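Local coordinates for protein LYND (Lyngbya aestuarii, PDB 4V1T) that probably acts as an ATP-dependent YcaO cyclodehydratase that turns residues of a precursor peptide into azoline rings, at residues W497-Q502 with L713-I718; L457-G462 with W480-F485; Q10-V15 with F95-G100. One frame throughout, in Å; residues are numbered along the deposited sequence.

Interaction 1. Residues W497-Q502 with L713-I718; sequences WSLTEQ and LETLVI
Near the end of strand 491-498, W497 is the hydrogen-bonded partner of V717 in an antiparallel pair: W497 N gives to V717 O at 2.8 Å, and W497 O takes the return bond from V717 N, which comes in above the carbonyl plane. The indole itself leads away and meets H504 edge-to-face. S498 faces L716 as a non-hydrogen-bonded pair, its CB packed tightly on L716 CD2 (3.3 Å). With OG anti to its own backbone N (chi1 179°), S498 donates from OG to the anti lone pair of E714 OE2 at 2.6 Å. L499 N reaches T715 O at 3.0 Å, almost along the C=O axis, while L499 CD1 crosses obliquely onto V717 CG2 (3.5 Å), a tight apolar contact between two branched side chains. T500 OG1 donates to S498 OG at 3.1 Å, and its CG2 leans on T715 N. E501 OE2 stands 3.6 Å from E714 OE2. An alanine in place of E714 would probably cost S498 OG its acceptor and loosen the hold of 713-718 on the chain just past S498. Two carboxylates this close should repel; the weak, long ion pairs of both with K505 may ease that, or one may take up a proton.

Interaction 2. Residues L457-G462 with W480-F485; sequences LCFSDG and WIPQRF
A tight link between two short helices, 454-457 and 461-465, supplies one side of this contact: C458 leaves the first helix with positive phi, and S460 is the N-cap of the second, its OG bonded to Q463 N. Between them F459 points into the loop 480-485, with CG anti to its carbonyl carbon (chi1 -75°), and its ring carries most of the apolar contact. I481 CG2 sits over one face in a CH-pi contact, 4.2 Å from the ring centroid and 26° off the normal, while I481 CG1 lies 3.8 Å from F459 CE1. At the far end of the ring P482 CD comes to 3.4 Å from F459 CE2, tip to tip, and W480 O approaches F459 CZ obliquely at the same distance. Proline suits the spot, a rigid apolar ring whose CG also meets L457 CD1 at 4.1 Å. Nearer the surface R484, bent at chi3 (100°), swings its guanidinium back so that D461 OD1 lies at its edge; the salt bridge from R484 NH2 is long, 3.4 Å, and its hydrogen bond weak. The loop runs from helix 467-473 to strand 491-498. Its I481 also packs on Q463 and Y464 of helix 461-465 and on L470 of helix 467-473, and its backbone is tied to R467 and N471, while E454 of the preceding helix gives R484 a second, weak ionic partner.

Interaction 3. Residues Q10-V15 with F95-G100; sequences QPHFHV and FWSELG
A type I turn from Q10 to F13, closed by F13 N to Q10 O at 3.2 Å, rests against the last turn of helix 90-98, which G100 ends in a Schellman motif with the positive phi that favours glycine. H12 carries the contact. Its CG takes the crowded position between backbone N and carbonyl carbon (chi1 68°), which lays the imidazole on the helix: E98 CA sits over one face, 3.7 Å from the ring centroid, and S97 OG lies at the ring edge, 3.1 Å from H12 CD2. P11 CD approaches that same S97 OG at 3.3 Å, and Q10 CB meets S97 CB. A small serine permits this closeness and hands its hydroxyl back to the carbonyls of A93 and A94 in its own helix. One water joins the segments, accepting a weak bond from H12 ND1 at 3.4 Å and donating to E98 OE2 at 2.9 Å, while E98 OE1 bonds to S188 and S296 of the second subunit. Direct contact is therefore van der Waals and CH-pi in kind, with the polar groups served by water, by the helix's own carbonyls and by the second subunit; the nearby carboxylate may favour a protonated imidazole.

Overall arrangement
Interactions 1 and 2 both belong to the YcaO region, their centres 24 Å apart without touching, yet they hold different elements: interaction 1 joins two sheet strands, with helix 697-710 packed on L499, T500 and T715, interaction 2 a helix-to-helix link and an irregular loop. Interaction 3 lies on the other side of the chain's centre, about 63 Å from interaction 1 between centres, where the winged-helix region meets helix 90-98. Chemistry follows place. The mostly buried strand pair relies on backbone bonds and a serine hydroxyl bonded to a carboxylate; the partly buried loop contact is apolar inside with a weak ion pair outside; the buried turn on the helix uses ring packing and water, and it alone is touched by the second subunit.

Interaction 1. Residues W497-Q502 with L713-I718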
# COMPACT_ATOMS: atom_id res chain seq x y z
N TRP B 497 -7.34 -37.92 -1.45
CA TRP B 497 -7.79 -38.25 -2.79
C TRP B 497 -6.63 -38.72 -3.64
O TRP B 497 -5.66 -37.99 -3.85
CB TRP B 497 -8.48 -37.05 -3.44
CG TRP B 497 -9.17 -37.41 -4.74
CD1 TRP B 497 -8.75 -37.12 -6.00
CD2 TRP B 497 -10.38 -38.16 -4.88
NE1 TRP B 497 -9.63 -37.64 -6.92
CE2 TRP B 497 -10.64 -38.28 -6.25
CE3 TRP B 497 -11.27 -38.74 -3.97
CZ2 TRP B 497 -11.76 -38.95 -6.75
CZ3 TRP B 497 -12.38 -39.41 -4.46
CH2 TRP B 497 -12.61 -39.52 -5.84
N SER B 498 -6.72 -39.96 -4.13
CA SER B 498 -5.75 -40.49 -5.08
C SER B 498 -6.14 -40.05 -6.47
O SER B 498 -7.21 -40.41 -6.95
CB SER B 498 -5.69 -42.02 -5.01
OG SER B 498 -4.76 -42.53 -5.95
N LEU B 499 -5.28 -39.28 -7.12
CA LEU B 499 -5.54 -38.79 -8.46
C LEU B 499 -5.27 -39.87 -9.51
O LEU B 499 -5.78 -39.81 -10.63
CB LEU B 499 -4.70 -37.54 -8.75
CG LEU B 499 -5.20 -36.26 -8.07
CD1 LEU B 499 -4.12 -35.19 -8.05
CD2 LEU B 499 -6.44 -35.73 -8.78
N THR B 500 -4.47 -40.86 -9.14
CA THR B 500 -4.12 -41.93 -10.05
C THR B 500 -5.26 -42.93 -10.16
O THR B 500 -5.62 -43.33 -11.25
CB THR B 500 -2.85 -42.68 -9.61
OG1 THR B 500 -3.15 -43.49 -8.47
CG2 THR B 500 -1.74 -41.70 -9.25
N GLU B 501 -5.81 -43.33 -9.01
CA GLU B 501 -6.88 -44.32 -8.96
C GLU B 501 -8.26 -43.66 -8.84
O GLU B 501 -9.28 -44.33 -8.92
CB GLU B 501 -6.65 -45.30 -7.80
CG GLU B 501 -5.30 -46.02 -7.85
CD GLU B 501 -5.16 -47.12 -6.81
OE1 GLU B 501 -6.18 -47.53 -6.22
OE2 GLU B 501 -4.02 -47.58 -6.58
N GLN B 502 -8.27 -42.34 -8.68
CA GLN B 502 -9.50 -41.57 -8.56
C GLN B 502 -10.42 -42.15 -7.48
O GLN B 502 -11.58 -42.50 -7.73
CB GLN B 502 -10.21 -41.49 -9.92
CG GLN B 502 -10.78 -40.11 -10.23
CD GLN B 502 -9.71 -39.08 -10.54
OE1 GLN B 502 -8.67 -39.39 -11.13
NE2 GLN B 502 -9.95 -37.83 -10.15
N LEU B 713 4.44 -44.82 -9.11
CA LEU B 713 4.18 -43.95 -7.96
C LEU B 713 2.76 -43.40 -7.96
O LEU B 713 2.26 -42.93 -8.99
CB LEU B 713 5.17 -42.79 -7.96
CG LEU B 713 6.65 -43.17 -7.85
CD1 LEU B 713 7.55 -41.95 -8.04
CD2 LEU B 713 6.95 -43.82 -6.51
N GLU B 714 2.11 -43.48 -6.81
CA GLU B 714 0.76 -42.94 -6.62
C GLU B 714 0.82 -41.52 -6.06
O GLU B 714 1.65 -41.22 -5.21
CB GLU B 714 -0.04 -43.86 -5.69
CG GLU B 714 -1.48 -43.42 -5.45
CD GLU B 714 -2.25 -44.43 -4.61
OE1 GLU B 714 -1.61 -45.13 -3.79
OE2 GLU B 714 -3.48 -44.51 -4.78
N THR B 715 -0.07 -40.65 -6.53
CA THR B 715 -0.10 -39.26 -6.06
C THR B 715 -1.41 -38.94 -5.33
O THR B 715 -2.49 -39.01 -5.92
CB THR B 715 0.08 -38.26 -7.23
OG1 THR B 715 -1.20 -37.95 -7.79
CG2 THR B 715 0.99 -38.83 -8.29
N LEU B 716 -1.31 -38.61 -4.05
CA LEU B 716 -2.47 -38.30 -3.23
C LEU B 716 -2.57 -36.80 -2.98
O LEU B 716 -1.60 -36.07 -3.13
CB LEU B 716 -2.38 -39.02 -1.88
CG LEU B 716 -2.43 -40.55 -1.89
CD1 LEU B 716 -2.18 -41.10 -0.49
CD2 LEU B 716 -3.75 -41.07 -2.45
N VAL B 717 -3.76 -36.35 -2.59
CA VAL B 717 -3.99 -34.96 -2.23
C VAL B 717 -4.88 -34.84 -1.01
O VAL B 717 -5.93 -35.50 -0.93
CB VAL B 717 -4.66 -34.18 -3.38
CG1 VAL B 717 -4.69 -32.70 -3.04
CG2 VAL B 717 -3.93 -34.41 -4.69
N ILE B 718 -4.48 -33.99 -0.07
CA ILE B 718 -5.36 -33.58 1.02
C ILE B 718 -5.62 -32.08 0.95
O ILE B 718 -4.71 -31.26 1.04
CB ILE B 718 -4.81 -34.00 2.41
CG1 ILE B 718 -5.70 -33.44 3.54
CG2 ILE B 718 -3.37 -33.58 2.59
CD1 ILE B 718 -7.13 -33.97 3.52

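Interaction 2. Residues L457-G462 with W480-F485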
# COMPACT_ATOMS: atom_id res chain seq x y z
N LEU B 457 7.59 -41.89 5.10
CA LEU B 457 8.75 -41.43 5.86
C LEU B 457 10.05 -41.97 5.29
O LEU B 457 10.98 -41.21 5.04
CB LEU B 457 8.61 -41.82 7.33
CG LEU B 457 7.39 -41.27 8.07
CD1 LEU B 457 7.29 -41.88 9.46
CD2 LEU B 457 7.41 -39.75 8.15
N CYS B 458 10.10 -43.27 5.09
CA CYS B 458 11.27 -43.93 4.51
C CYS B 458 12.51 -43.81 5.41
O CYS B 458 13.62 -43.56 4.93
CB CYS B 458 11.58 -43.36 3.11
SG CYS B 458 10.24 -43.49 1.90
N PHE B 459 12.33 -43.98 6.72
CA PHE B 459 13.46 -44.11 7.62
C PHE B 459 14.02 -45.55 7.55
O PHE B 459 13.27 -46.50 7.31
CB PHE B 459 13.05 -43.79 9.06
CG PHE B 459 12.85 -42.33 9.32
CD1 PHE B 459 13.93 -41.51 9.61
CD2 PHE B 459 11.58 -41.77 9.31
CE1 PHE B 459 13.76 -40.16 9.87
CE2 PHE B 459 11.40 -40.42 9.56
CZ PHE B 459 12.48 -39.61 9.85
N SER B 460 15.32 -45.71 7.74
CA SER B 460 15.92 -47.05 7.71
C SER B 460 15.60 -47.81 8.99
O SER B 460 15.18 -47.21 9.99
CB SER B 460 17.43 -46.96 7.54
OG SER B 460 18.06 -46.69 8.77
N ASP B 461 15.79 -49.13 8.96
CA ASP B 461 15.64 -49.95 10.16
C ASP B 461 16.68 -49.57 11.21
O ASP B 461 16.37 -49.52 12.40
CB ASP B 461 15.78 -51.45 9.83
CG ASP B 461 14.62 -51.97 9.01
OD1 ASP B 461 13.47 -51.52 9.22
OD2 ASP B 461 14.86 -52.85 8.15
N GLY B 462 17.91 -49.31 10.77
CA GLY B 462 18.97 -48.88 11.65
C GLY B 462 18.63 -47.55 12.31
O GLY B 462 18.88 -47.35 13.50
N TRP B 480 14.56 -35.49 12.76
CA TRP B 480 14.04 -36.21 13.91
C TRP B 480 13.45 -37.53 13.45
O TRP B 480 12.62 -37.56 12.54
CB TRP B 480 12.98 -35.38 14.62
CG TRP B 480 12.49 -36.01 15.89
CD1 TRP B 480 13.17 -36.11 17.07
CD2 TRP B 480 11.21 -36.62 16.12
NE1 TRP B 480 12.40 -36.74 18.02
CE2 TRP B 480 11.19 -37.06 17.46
CE3 TRP B 480 10.08 -36.82 15.32
CZ2 TRP B 480 10.08 -37.70 18.02
CZ3 TRP B 480 8.98 -37.46 15.87
CH2 TRP B 480 8.99 -37.90 17.21
N ILE B 481 13.89 -38.62 14.08
CA ILE B 481 13.39 -39.95 13.75
C ILE B 481 12.27 -40.30 14.72
O ILE B 481 12.53 -40.44 15.91
CB ILE B 481 14.49 -41.02 13.84
CG1 ILE B 481 15.73 -40.56 13.06
CG2 ILE B 481 13.98 -42.36 13.31
CD1 ILE B 481 16.97 -41.39 13.35
N PRO B 482 11.04 -40.46 14.22
CA PRO B 482 9.96 -40.75 15.16
C PRO B 482 10.01 -42.17 15.67
O PRO B 482 10.76 -42.98 15.14
CB PRO B 482 8.69 -40.51 14.35
CG PRO B 482 9.10 -40.49 12.92
CD PRO B 482 10.59 -40.58 12.83
N GLN B 483 9.22 -42.47 16.70
CA GLN B 483 9.05 -43.83 17.16
C GLN B 483 8.42 -44.65 16.05
O GLN B 483 7.87 -44.09 15.09
CB GLN B 483 8.18 -43.88 18.42
CG GLN B 483 8.69 -43.04 19.59
CD GLN B 483 7.66 -42.89 20.69
OE1 GLN B 483 6.70 -43.65 20.75
NE2 GLN B 483 7.86 -41.91 21.56
N ARG B 484 8.48 -45.97 16.16
CA ARG B 484 7.89 -46.83 15.14
C ARG B 484 6.38 -46.81 15.23
O ARG B 484 5.81 -46.54 16.27
CB ARG B 484 8.41 -48.27 15.25
CG ARG B 484 9.80 -48.45 14.66
CD ARG B 484 10.06 -49.88 14.27
NE ARG B 484 9.89 -50.10 12.84
CZ ARG B 484 10.88 -50.27 11.95
NH1 ARG B 484 12.15 -50.24 12.32
NH2 ARG B 484 10.58 -50.47 10.68
N PHE B 485 5.74 -47.09 14.11
CA PHE B 485 4.30 -47.16 14.06
C PHE B 485 3.79 -48.52 14.53
O PHE B 485 3.94 -49.51 13.84
CB PHE B 485 3.85 -46.91 12.64
CG PHE B 485 2.37 -47.02 12.46
CD1 PHE B 485 1.54 -46.07 12.99
CD2 PHE B 485 1.82 -48.07 11.74
CE1 PHE B 485 0.18 -46.16 12.82
CE2 PHE B 485 0.46 -48.17 11.57
CZ PHE B 485 -0.36 -47.21 12.11

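Interaction 3. Residues Q10-V15 with F95-G100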
# COMPACT_ATOMS: atom_id res chain seq x y z
N GLN B 10 -28.99 21.08 4.15
CA GLN B 10 -28.38 20.30 5.21
C GLN B 10 -27.20 21.02 5.84
O GLN B 10 -26.35 21.54 5.12
CB GLN B 10 -27.98 18.90 4.71
CG GLN B 10 -27.44 18.78 3.29
CD GLN B 10 -27.82 17.44 2.69
OE1 GLN B 10 -28.91 16.92 2.95
NE2 GLN B 10 -26.92 16.87 1.90
N PRO B 11 -27.17 21.06 7.18
CA PRO B 11 -26.39 22.05 7.93
C PRO B 11 -24.89 21.85 7.94
O PRO B 11 -24.18 22.67 8.53
CB PRO B 11 -26.95 21.92 9.35
CG PRO B 11 -27.43 20.53 9.44
CD PRO B 11 -27.96 20.19 8.07
N HIS B 12 -24.39 20.80 7.29
CA HIS B 12 -22.94 20.60 7.23
C HIS B 12 -22.35 21.46 6.11
O HIS B 12 -21.14 21.61 6.01
CB HIS B 12 -22.59 19.12 7.07
CG HIS B 12 -22.98 18.53 5.75
ND1 HIS B 12 -22.17 18.60 4.64
CD2 HIS B 12 -24.08 17.83 5.37
CE1 HIS B 12 -22.75 17.98 3.63
NE2 HIS B 12 -23.91 17.50 4.05
N PHE B 13 -23.23 22.02 5.28
CA PHE B 13 -22.80 22.92 4.22
C PHE B 13 -22.75 24.37 4.68
O PHE B 13 -23.66 24.86 5.34
CB PHE B 13 -23.74 22.82 3.02
CG PHE B 13 -23.56 21.58 2.20
CD1 PHE B 13 -22.29 21.19 1.78
CD2 PHE B 13 -24.65 20.80 1.84
CE1 PHE B 13 -22.12 20.03 1.04
CE2 PHE B 13 -24.49 19.65 1.10
CZ PHE B 13 -23.22 19.26 0.70
N HIS B 14 -21.66 25.05 4.35
CA HIS B 14 -21.62 26.50 4.40
C HIS B 14 -22.15 27.01 3.06
O HIS B 14 -21.63 26.66 2.00
CB HIS B 14 -20.21 27.00 4.66
CG HIS B 14 -20.01 28.45 4.36
ND1 HIS B 14 -20.78 29.44 4.94
CD2 HIS B 14 -19.15 29.08 3.54
CE1 HIS B 14 -20.39 30.62 4.48
NE2 HIS B 14 -19.40 30.43 3.63
N VAL B 15 -23.19 27.83 3.11
CA VAL B 15 -23.83 28.35 1.91
C VAL B 15 -23.20 29.68 1.51
O VAL B 15 -23.23 30.65 2.27
CB VAL B 15 -25.35 28.54 2.14
CG1 VAL B 15 -26.01 29.21 0.94
CG2 VAL B 15 -26.01 27.20 2.41
N PHE B 95 -23.18 16.92 11.75
CA PHE B 95 -22.44 15.67 11.79
C PHE B 95 -23.22 14.56 11.10
O PHE B 95 -22.67 13.79 10.32
CB PHE B 95 -22.11 15.28 13.23
CG PHE B 95 -21.18 14.10 13.32
CD1 PHE B 95 -19.80 14.28 13.33
CD2 PHE B 95 -21.68 12.82 13.38
CE1 PHE B 95 -18.96 13.20 13.40
CE2 PHE B 95 -20.83 11.73 13.45
CZ PHE B 95 -19.47 11.92 13.46
N TRP B 96 -24.52 14.51 11.38
CA TRP B 96 -25.37 13.46 10.85
C TRP B 96 -25.77 13.69 9.40
O TRP B 96 -25.88 12.74 8.63
CB TRP B 96 -26.59 13.28 11.75
CG TRP B 96 -26.19 12.81 13.13
CD1 TRP B 96 -26.39 13.46 14.31
CD2 TRP B 96 -25.47 11.61 13.45
NE1 TRP B 96 -25.85 12.74 15.35
CE2 TRP B 96 -25.27 11.60 14.85
CE3 TRP B 96 -24.97 10.55 12.69
CZ2 TRP B 96 -24.62 10.57 15.50
CZ3 TRP B 96 -24.31 9.53 13.34
CH2 TRP B 96 -24.14 9.54 14.73
N SER B 97 -25.97 14.95 9.03
CA SER B 97 -26.33 15.26 7.65
C SER B 97 -25.15 14.99 6.74
O SER B 97 -25.32 14.63 5.59
CB SER B 97 -26.79 16.72 7.48
OG SER B 97 -25.83 17.65 7.95
N GLU B 98 -23.94 15.15 7.27
CA GLU B 98 -22.73 14.89 6.51
C GLU B 98 -22.57 13.39 6.23
O GLU B 98 -21.95 13.00 5.24
CB GLU B 98 -21.50 15.42 7.25
CG GLU B 98 -20.30 15.61 6.35
CD GLU B 98 -19.12 16.17 7.11
OE1 GLU B 98 -18.49 15.38 7.84
OE2 GLU B 98 -18.83 17.37 6.98
N LEU B 99 -23.13 12.57 7.10
CA LEU B 99 -23.15 11.13 6.89
C LEU B 99 -24.34 10.71 6.02
O LEU B 99 -24.57 9.53 5.81
CB LEU B 99 -23.19 10.40 8.24
CG LEU B 99 -21.88 10.45 9.02
CD1 LEU B 99 -22.10 9.99 10.45
CD2 LEU B 99 -20.82 9.60 8.33
N GLY B 100 -25.10 11.69 5.55
CA GLY B 100 -26.23 11.44 4.68
C GLY B 100 -27.50 11.08 5.43
O GLY B 100 -28.40 10.48 4.86
O HOH W 1 -18.92 17.85 4.10